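11R-lipoxygenase (PDB 3VF1) is a calcium-dependent lipoxygenase that probably uses a non-heme iron to add molecular oxygen to polyunsaturated fatty acids. Local coordinates at residues E369-M374 / G605-K610. Numbering follows the deposited sequence.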
loop_
_atom_site.group_PDB
_atom_site.type_symbol
_atom_site.label_atom_id
_atom_site.label_comp_id
_atom_site.label_asym_id
_atom_site.label_seq_id
_atom_site.Cartn_x
_atom_site.Cartn_y
_atom_site.Cartn_z
ATOM N N GLU A 369 -36.865 -8.893 10.986
ATOM C CA GLU A 369 -35.951 -7.774 10.808
ATOM C C GLU A 369 -34.651 -7.993 11.578
ATOM O O GLU A 369 -33.570 -7.681 11.081
ATOM C CB GLU A 369 -36.628 -6.471 11.237
ATOM C CG GLU A 369 -37.866 -6.147 10.417
ATOM C CD GLU A 369 -38.495 -4.826 10.797
ATOM O OE1 GLU A 369 -37.974 -4.157 11.715
ATOM O OE2 GLU A 369 -39.511 -4.455 10.173
ATOM N N TRP A 370 -34.755 -8.537 12.786
ATOM C CA TRP A 370 -33.570 -8.828 13.585
ATOM C C TRP A 370 -32.744 -9.945 12.954
ATOM O O TRP A 370 -31.516 -9.891 12.957
ATOM C CB TRP A 370 -33.956 -9.198 15.019
ATOM C CG TRP A 370 -34.267 -8.007 15.876
ATOM C CD1 TRP A 370 -35.454 -7.719 16.485
ATOM C CD2 TRP A 370 -33.375 -6.936 16.213
ATOM N NE1 TRP A 370 -35.354 -6.540 17.182
ATOM C CE2 TRP A 370 -34.088 -6.039 17.030
ATOM C CE3 TRP A 370 -32.042 -6.651 15.901
ATOM C CZ2 TRP A 370 -33.513 -4.877 17.542
ATOM C CZ3 TRP A 370 -31.473 -5.498 16.410
ATOM C CH2 TRP A 370 -32.209 -4.625 17.222
ATOM N N ASP A 371 -33.418 -10.955 12.412
ATOM C CA ASP A 371 -32.730 -12.051 11.733
ATOM C C ASP A 371 -31.950 -11.526 10.538
ATOM O O ASP A 371 -30.798 -11.893 10.329
ATOM C CB ASP A 371 -33.726 -13.121 11.268
ATOM C CG ASP A 371 -33.933 -14.220 12.297
ATOM O OD1 ASP A 371 -33.438 -14.079 13.433
ATOM O OD2 ASP A 371 -34.595 -15.227 11.969
ATOM N N TRP A 372 -32.586 -10.662 9.754
ATOM C CA TRP A 372 -31.952 -10.095 8.573
ATOM C C TRP A 372 -30.713 -9.288 8.952
ATOM O O TRP A 372 -29.690 -9.350 8.271
ATOM C CB TRP A 372 -32.937 -9.214 7.806
ATOM C CG TRP A 372 -32.330 -8.565 6.600
ATOM C CD1 TRP A 372 -32.263 -7.229 6.334
ATOM C CD2 TRP A 372 -31.690 -9.227 5.502
ATOM N NE1 TRP A 372 -31.628 -7.018 5.134
ATOM C CE2 TRP A 372 -31.264 -8.228 4.605
ATOM C CE3 TRP A 372 -31.438 -10.566 5.190
ATOM C CZ2 TRP A 372 -30.601 -8.526 3.416
ATOM C CZ3 TRP A 372 -30.778 -10.859 4.009
ATOM C CH2 TRP A 372 -30.368 -9.844 3.137
ATOM N N ILE A 373 -30.810 -8.529 10.038
ATOM C CA ILE A 373 -29.675 -7.754 10.525
ATOM C C ILE A 373 -28.540 -8.686 10.940
ATOM O O ILE A 373 -27.375 -8.429 10.643
ATOM C CB ILE A 373 -30.073 -6.847 11.707
ATOM C CG1 ILE A 373 -30.859 -5.641 11.191
ATOM C CG2 ILE A 373 -28.841 -6.377 12.468
ATOM C CD1 ILE A 373 -31.448 -4.769 12.284
ATOM N N MET A 374 -28.886 -9.773 11.621
ATOM C CA MET A 374 -27.892 -10.755 12.035
ATOM C C MET A 374 -27.182 -11.330 10.812
ATOM O O MET A 374 -25.953 -11.408 10.772
ATOM C CB MET A 374 -28.553 -11.879 12.838
ATOM C CG MET A 374 -27.618 -13.034 13.188
ATOM S SD MET A 374 -26.320 -12.586 14.363
ATOM C CE MET A 374 -27.224 -12.635 15.911
ATOM N N GLY A 605 -36.065 -16.812 13.665
ATOM C CA GLY A 605 -36.813 -16.212 14.757
ATOM C C GLY A 605 -36.098 -16.141 16.095
ATOM O O GLY A 605 -36.696 -15.737 17.094
ATOM N N LYS A 606 -34.825 -16.518 16.128
ATOM C CA LYS A 606 -34.080 -16.540 17.385
ATOM C C LYS A 606 -33.351 -15.225 17.661
ATOM O O LYS A 606 -32.906 -14.985 18.785
ATOM C CB LYS A 606 -33.069 -17.690 17.385
ATOM C CG LYS A 606 -33.689 -19.072 17.232
ATOM C CD LYS A 606 -34.701 -19.351 18.335
ATOM C CE LYS A 606 -35.237 -20.769 18.254
ATOM N NZ LYS A 606 -36.293 -21.024 19.273
ATOM N N SER A 607 -33.235 -14.374 16.646
ATOM C CA SER A 607 -32.427 -13.162 16.766
ATOM C C SER A 607 -33.164 -12.001 17.427
ATOM O O SER A 607 -34.361 -11.796 17.220
ATOM C CB SER A 607 -31.916 -12.717 15.395
ATOM O OG SER A 607 -31.127 -13.728 14.791
ATOM N N ASN A 608 -32.417 -11.243 18.222
ATOM C CA ASN A 608 -32.902 -10.010 18.820
ATOM C C ASN A 608 -31.705 -9.162 19.232
ATOM O O ASN A 608 -30.558 -9.554 19.016
ATOM C CB ASN A 608 -33.806 -10.297 20.020
ATOM C CG ASN A 608 -33.090 -11.045 21.124
ATOM O OD1 ASN A 608 -32.208 -10.501 21.788
ATOM N ND2 ASN A 608 -33.478 -12.297 21.336
ATOM N N HIS A 609 -31.966 -8.004 19.825
ATOM C CA HIS A 609 -30.905 -7.056 20.136
ATOM C C HIS A 609 -29.822 -7.668 21.030
ATOM O O HIS A 609 -28.640 -7.631 20.692
ATOM C CB HIS A 609 -31.488 -5.802 20.789
ATOM C CG HIS A 609 -30.654 -4.577 20.584
ATOM N ND1 HIS A 609 -31.200 -3.323 20.421
ATOM C CD2 HIS A 609 -29.311 -4.414 20.513
ATOM C CE1 HIS A 609 -30.231 -2.440 20.258
ATOM N NE2 HIS A 609 -29.076 -3.077 20.310
ATOM N N LYS A 610 -30.224 -8.240 22.161
ATOM C CA LYS A 610 -29.264 -8.771 23.127
ATOM C C LYS A 610 -28.483 -9.967 22.584
ATOM O O LYS A 610 -27.306 -10.142 22.905
ATOM C CB LYS A 610 -29.967 -9.154 24.433
ATOM C CG LYS A 610 -30.401 -7.966 25.279
ATOM C CD LYS A 610 -29.207 -7.187 25.815
ATOM C CE LYS A 610 -29.651 -6.027 26.694
ATOM N NZ LYS A 610 -28.501 -5.243 27.227
HETATM O O HOH W 1 -35.863 -12.571 15.248
HETATM O O HOH W 2 -32.038 -16.952 14.363
#
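Trp370 lays one face of its indole against the backbone of Asn608 and His609. Its CG lies anti to the carbonyl carbon, beside the backbone N (chi1 -80°), on the side of the 605-610 segment. Asn608 CA makes a CH-pi contact over the five-membered ring, 4.1 Å from its centroid, while His609 CB sits off-centre over the six-membered ring. The imidazole is tilted 42° to the indole, with His609 ND1 3.6 Å from Trp370 CH2; His609 NE2 is hydrogen-bonded to Leu229 N. An alanine in place of Trp370 would probably leave Asn608 CA and His609 CB without the ring face they pack on, opening a gap there. One residue on, the Asp371 carboxylate grips the loop that leads into helix 609-615: Asp371 OD2 accepts a hydrogen bond from Gly605 N at 2.7 Å on its syn side, 22° out of the carboxylate plane. OD1 faces Ser607 N and OG, but its position is less certain. Met374 CB packs 3.7 Å from Ser607 OG. Asn608 OD1 accepts a hydrogen bond from Val611 N, so Asn608 is the side-chain N-cap of helix 609-615. Far from the iron site, the first turn of helix 369-410, the long helix that carries iron ligands His392 and His397 of the lipoxygenase fold, thus docks on an N-capped helix start.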